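Local coordinates for phospho-2-dehydro-3-deoxyheptonate aldolase/chorismate mutase (Thermus thermophilus, PDB 2D8D), which converts chorismate to prephenate through the chorismate mutase domain seen here, while the rest of the longer protein probably supplies 3-deoxy-7-phosphoheptulonate synthase activity, at the interface of chains A and B. Numbering follows the deposited sequence. Chains: chain A/B, phospho-2-dehydro-3-deoxyheptonate aldolase/chorismate mutase.

Contact 1: the interface of chains A and B. Residues chain A 22-23, 25-26, 29; chain B 15-16, 19.
B:Val15 pushes its two methyl groups into a shallow groove on the helix 4-40 of chain A, and B:Ile19, one turn further along its own helix, extends the apolar strip. The two methyls divide the work. CG1 of B:Val15 lies against the backbone, 3.5 Å from the carbonyl oxygen O of A:Leu22, with CD1 of A:Leu22 and CB of A:Arg26 around it. CG2 of B:Val15 turns to the other flank, 3.6 Å from the carboxylate carbon CD of A:Glu25. The same CG2 of B:Val15 also meets CD1 of A:Leu29 at 3.8 Å. The extended chain of A:Glu25 suits this place because it lays CG and the carboxylate carbon along the valine methyl. With CG1 anti to the backbone N (chi1 172°), the beta-branched valine presents one methyl to each flank. A short, stiff side chain of this kind suits two helices that come close together. B:Ile19 sets CG1 against CB of A:Leu22 at 3.8 Å. Its terminal CD1 meets CD2 of A:Leu23, and B:Ile19 and A:Leu23 cross at about a right angle.

The polar part is a hydrogen bond at the edge of this strip. NE of A:Arg26 donates to the amide oxygen OD1 of B:Asn16 over 2.8 Å, nearly straight at 169°. The oxygen lies in the guanidinium plane and the donor in the carbonyl plane; with the two flat groups 12° apart, amide and guanidinium lie almost in one plane, which should restrain rotation of both ends. The arginine chain runs extended from CG to NE, which carries the guanidinium past B:Val15 while its aliphatic part packs on CG1. Arginine thus serves as both an apolar stem and a donor, and the compact asparagine offers a neutral acceptor.

Together these contacts join the long helices of the two subunits, probably help to set their alignment, and help hold together the chorismate mutase dimer.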
loop_
_atom_site.group_PDB
_atom_site.type_symbol
_atom_site.label_atom_id
_atom_site.label_comp_id
_atom_site.label_asym_id
_atom_site.label_seq_id
_atom_site.Cartn_x
_atom_site.Cartn_y
_atom_site.Cartn_z
ATOM N N LEU A 22 8.238 1.416 0.533
ATOM C CA LEU A 22 7.556 2.656 0.892
ATOM C C LEU A 22 6.728 2.525 2.165
ATOM O O LEU A 22 6.684 3.451 2.973
ATOM C CB LEU A 22 6.689 3.145 -0.272
ATOM C CG LEU A 22 7.403 4.054 -1.284
ATOM C CD1 LEU A 22 7.751 5.383 -0.622
ATOM C CD2 LEU A 22 8.657 3.378 -1.819
ATOM N N LEU A 23 6.070 1.388 2.353
ATOM C CA LEU A 23 5.296 1.181 3.572
ATOM C C LEU A 23 6.243 1.210 4.765
ATOM O O LEU A 23 5.947 1.811 5.796
ATOM C CB LEU A 23 4.581 -0.170 3.536
ATOM C CG LEU A 23 3.356 -0.300 2.632
ATOM C CD1 LEU A 23 2.913 -1.752 2.600
ATOM C CD2 LEU A 23 2.230 0.587 3.147
ATOM N N GLU A 25 9.163 2.694 4.952
ATOM C CA GLU A 25 9.646 4.056 5.137
ATOM C C GLU A 25 8.591 4.860 5.895
ATOM O O GLU A 25 8.918 5.627 6.800
ATOM C CB GLU A 25 9.933 4.713 3.785
ATOM C CG GLU A 25 10.272 6.196 3.870
ATOM C CD GLU A 25 10.636 6.792 2.522
ATOM O OE1 GLU A 25 10.283 6.192 1.486
ATOM O OE2 GLU A 25 11.264 7.872 2.498
ATOM N N ARG A 26 7.324 4.678 5.529
ATOM C CA ARG A 26 6.250 5.394 6.201
ATOM C C ARG A 26 6.231 5.013 7.679
ATOM O O ARG A 26 6.016 5.862 8.547
ATOM C CB ARG A 26 4.895 5.068 5.565
ATOM C CG ARG A 26 3.823 6.059 5.976
ATOM C CD ARG A 26 2.432 5.696 5.468
ATOM N NE ARG A 26 1.493 6.774 5.766
ATOM C CZ ARG A 26 0.945 6.991 6.958
ATOM N NH1 ARG A 26 1.216 6.191 7.978
ATOM N NH2 ARG A 26 0.171 8.052 7.147
ATOM N N LEU A 29 8.929 6.840 9.582
ATOM C CA LEU A 29 8.578 8.246 9.746
ATOM C C LEU A 29 7.575 8.438 10.876
ATOM O O LEU A 29 7.726 9.343 11.698
ATOM C CB LEU A 29 8.004 8.809 8.444
ATOM C CG LEU A 29 8.997 8.940 7.287
ATOM C CD1 LEU A 29 8.242 9.225 6.002
ATOM C CD2 LEU A 29 10.005 10.044 7.577
ATOM N N VAL B 15 5.544 10.250 0.899
ATOM C CA VAL B 15 5.463 8.803 0.884
ATOM C C VAL B 15 4.042 8.339 0.560
ATOM O O VAL B 15 3.859 7.395 -0.209
ATOM C CB VAL B 15 5.957 8.224 2.228
ATOM C CG1 VAL B 15 5.683 6.733 2.295
ATOM C CG2 VAL B 15 7.457 8.482 2.371
ATOM N N ASN B 16 3.036 8.998 1.133
ATOM C CA ASN B 16 1.645 8.647 0.843
ATOM C C ASN B 16 1.386 8.757 -0.658
ATOM O O ASN B 16 0.759 7.883 -1.258
ATOM C CB ASN B 16 0.661 9.592 1.537
ATOM C CG ASN B 16 0.468 9.292 3.012
ATOM O OD1 ASN B 16 0.803 8.215 3.502
ATOM N ND2 ASN B 16 -0.109 10.252 3.721
ATOM N N ILE B 19 2.972 5.945 -2.523
ATOM C CA ILE B 19 2.219 4.707 -2.347
ATOM C C ILE B 19 0.986 4.729 -3.256
ATOM O O ILE B 19 0.652 3.718 -3.876
ATOM C CB ILE B 19 1.810 4.507 -0.863
ATOM C CG1 ILE B 19 3.063 4.230 -0.023
ATOM C CG2 ILE B 19 0.824 3.353 -0.732
ATOM C CD1 ILE B 19 2.825 4.248 1.472
#

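Contact 2: the interface of chains A and B. Residues chain A 60-64, 70; chain B 20, 24.
B:Leu20 reaches out from its helix between two elements of chain A, giving each of its methyls a different neighbour. CD1 of B:Leu20 meets the terminal CD1 of A:Ile70 at 3.7 Å, and the two side chains cross at about a right angle. CD2 of B:Leu20 points instead to the chain leaving the helix 47-60, 4.1 Å from both the carbonyl carbon C of A:Glu60 and the backbone N of A:Asn61. Chi1 of 174° carries CG out towards chain A, and chi2 of 61° then turns one methyl to the isoleucine and the other to the loop; a branched leucine is well suited to this. Ring atom CD of A:Pro62 comes within 4.1 Å of CG of B:Leu20, at the base of the fork.

One turn further on, B:Ser24 faces the same loop, its CB and OG beside CG of A:Pro62. OG of B:Ser24 donates to the carbonyl O of B:Leu20 at 2.9 Å; the same hydroxyl has one hydrogen to share, and its bond of 3.2 Å across to O of A:Gly63 is weak. A small serine lets the loop approach closely. A:Gly63 has a positive phi (86°), easily adopted by glycine, and its N donates to OD1 of A:Asn61 over 3.0 Å from above the amide plane, bracing the turn. A cis peptide bond leads into A:Pro64.

The site lies where the loop joining helices 47-60 and 67-80 of one subunit, together with the latter helix, rests on the long helix 4-40 of the other.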
loop_
_atom_site.group_PDB
_atom_site.type_symbol
_atom_site.label_atom_id
_atom_site.label_comp_id
_atom_site.label_asym_id
_atom_site.label_seq_id
_atom_site.Cartn_x
_atom_site.Cartn_y
_atom_site.Cartn_z
ATOM N N GLU A 60 -6.621 13.268 -5.369
ATOM C CA GLU A 60 -5.573 12.980 -6.337
ATOM C C GLU A 60 -5.633 11.593 -6.976
ATOM O O GLU A 60 -4.880 11.312 -7.910
ATOM C CB GLU A 60 -4.211 13.195 -5.672
ATOM C CG GLU A 60 -3.938 14.655 -5.326
ATOM C CD GLU A 60 -2.790 14.844 -4.351
ATOM O OE1 GLU A 60 -1.912 13.956 -4.271
ATOM O OE2 GLU A 60 -2.756 15.893 -3.672
ATOM N N ASN A 61 -6.533 10.740 -6.494
ATOM C CA ASN A 61 -6.670 9.379 -7.019
ATOM C C ASN A 61 -6.781 9.380 -8.542
ATOM O O ASN A 61 -7.748 9.893 -9.103
ATOM C CB ASN A 61 -7.908 8.709 -6.423
ATOM C CG ASN A 61 -8.105 7.295 -6.927
ATOM O OD1 ASN A 61 -7.170 6.677 -7.430
ATOM N ND2 ASN A 61 -9.324 6.780 -6.804
ATOM N N PRO A 62 -5.794 8.796 -9.234
ATOM C CA PRO A 62 -5.821 8.758 -10.698
ATOM C C PRO A 62 -6.475 7.504 -11.270
ATOM O O PRO A 62 -6.593 7.360 -12.488
ATOM C CB PRO A 62 -4.348 8.821 -11.051
ATOM C CG PRO A 62 -3.755 7.923 -10.004
ATOM C CD PRO A 62 -4.482 8.348 -8.727
ATOM N N GLY A 63 -6.905 6.606 -10.393
ATOM C CA GLY A 63 -7.495 5.366 -10.854
ATOM C C GLY A 63 -6.359 4.385 -11.094
ATOM O O GLY A 63 -5.197 4.768 -10.987
ATOM N N PRO A 64 -6.647 3.139 -11.503
ATOM C CA PRO A 64 -7.986 2.597 -11.750
ATOM C C PRO A 64 -8.846 2.230 -10.546
ATOM O O PRO A 64 -10.022 1.916 -10.705
ATOM C CB PRO A 64 -7.697 1.392 -12.639
ATOM C CG PRO A 64 -6.419 0.889 -12.079
ATOM C CD PRO A 64 -5.611 2.151 -11.854
ATOM N N ILE A 70 -9.318 3.262 -2.495
ATOM C CA ILE A 70 -8.110 3.958 -2.083
ATOM C C ILE A 70 -8.243 4.361 -0.615
ATOM O O ILE A 70 -7.301 4.211 0.162
ATOM C CB ILE A 70 -7.856 5.210 -2.963
ATOM C CG1 ILE A 70 -7.427 4.776 -4.371
ATOM C CG2 ILE A 70 -6.801 6.104 -2.324
ATOM C CD1 ILE A 70 -6.194 3.892 -4.412
ATOM N N LEU B 20 0.319 5.877 -3.349
ATOM C CA LEU B 20 -0.851 5.980 -4.220
ATOM C C LEU B 20 -0.451 5.711 -5.671
ATOM O O LEU B 20 -1.152 5.009 -6.403
ATOM C CB LEU B 20 -1.483 7.372 -4.106
ATOM C CG LEU B 20 -2.634 7.684 -5.074
ATOM C CD1 LEU B 20 -3.800 6.720 -4.870
ATOM C CD2 LEU B 20 -3.082 9.124 -4.855
ATOM N N SER B 24 -1.634 2.436 -7.824
ATOM C CA SER B 24 -2.318 2.647 -9.092
ATOM C C SER B 24 -1.597 1.920 -10.223
ATOM O O SER B 24 -2.235 1.355 -11.110
ATOM C CB SER B 24 -2.437 4.146 -9.388
ATOM O OG SER B 24 -3.252 4.786 -8.414
#

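The C-alpha centres of contact 1 and contact 2 lie about 16 Å apart, and both draw on helix 4-40 of chain B. Consecutive residues B:Ile19 and B:Leu20 point to different parts of chain A: the first belongs to contact 1, against the long helix 4-40, and the second to contact 2, against helix 67-80 and the loop that precedes it. Two faces of the one helix thus meet the partner. Two-fold symmetry repeats both contacts with the chains exchanged, giving the interlocked all-helical dimer expected of this chorismate mutase family.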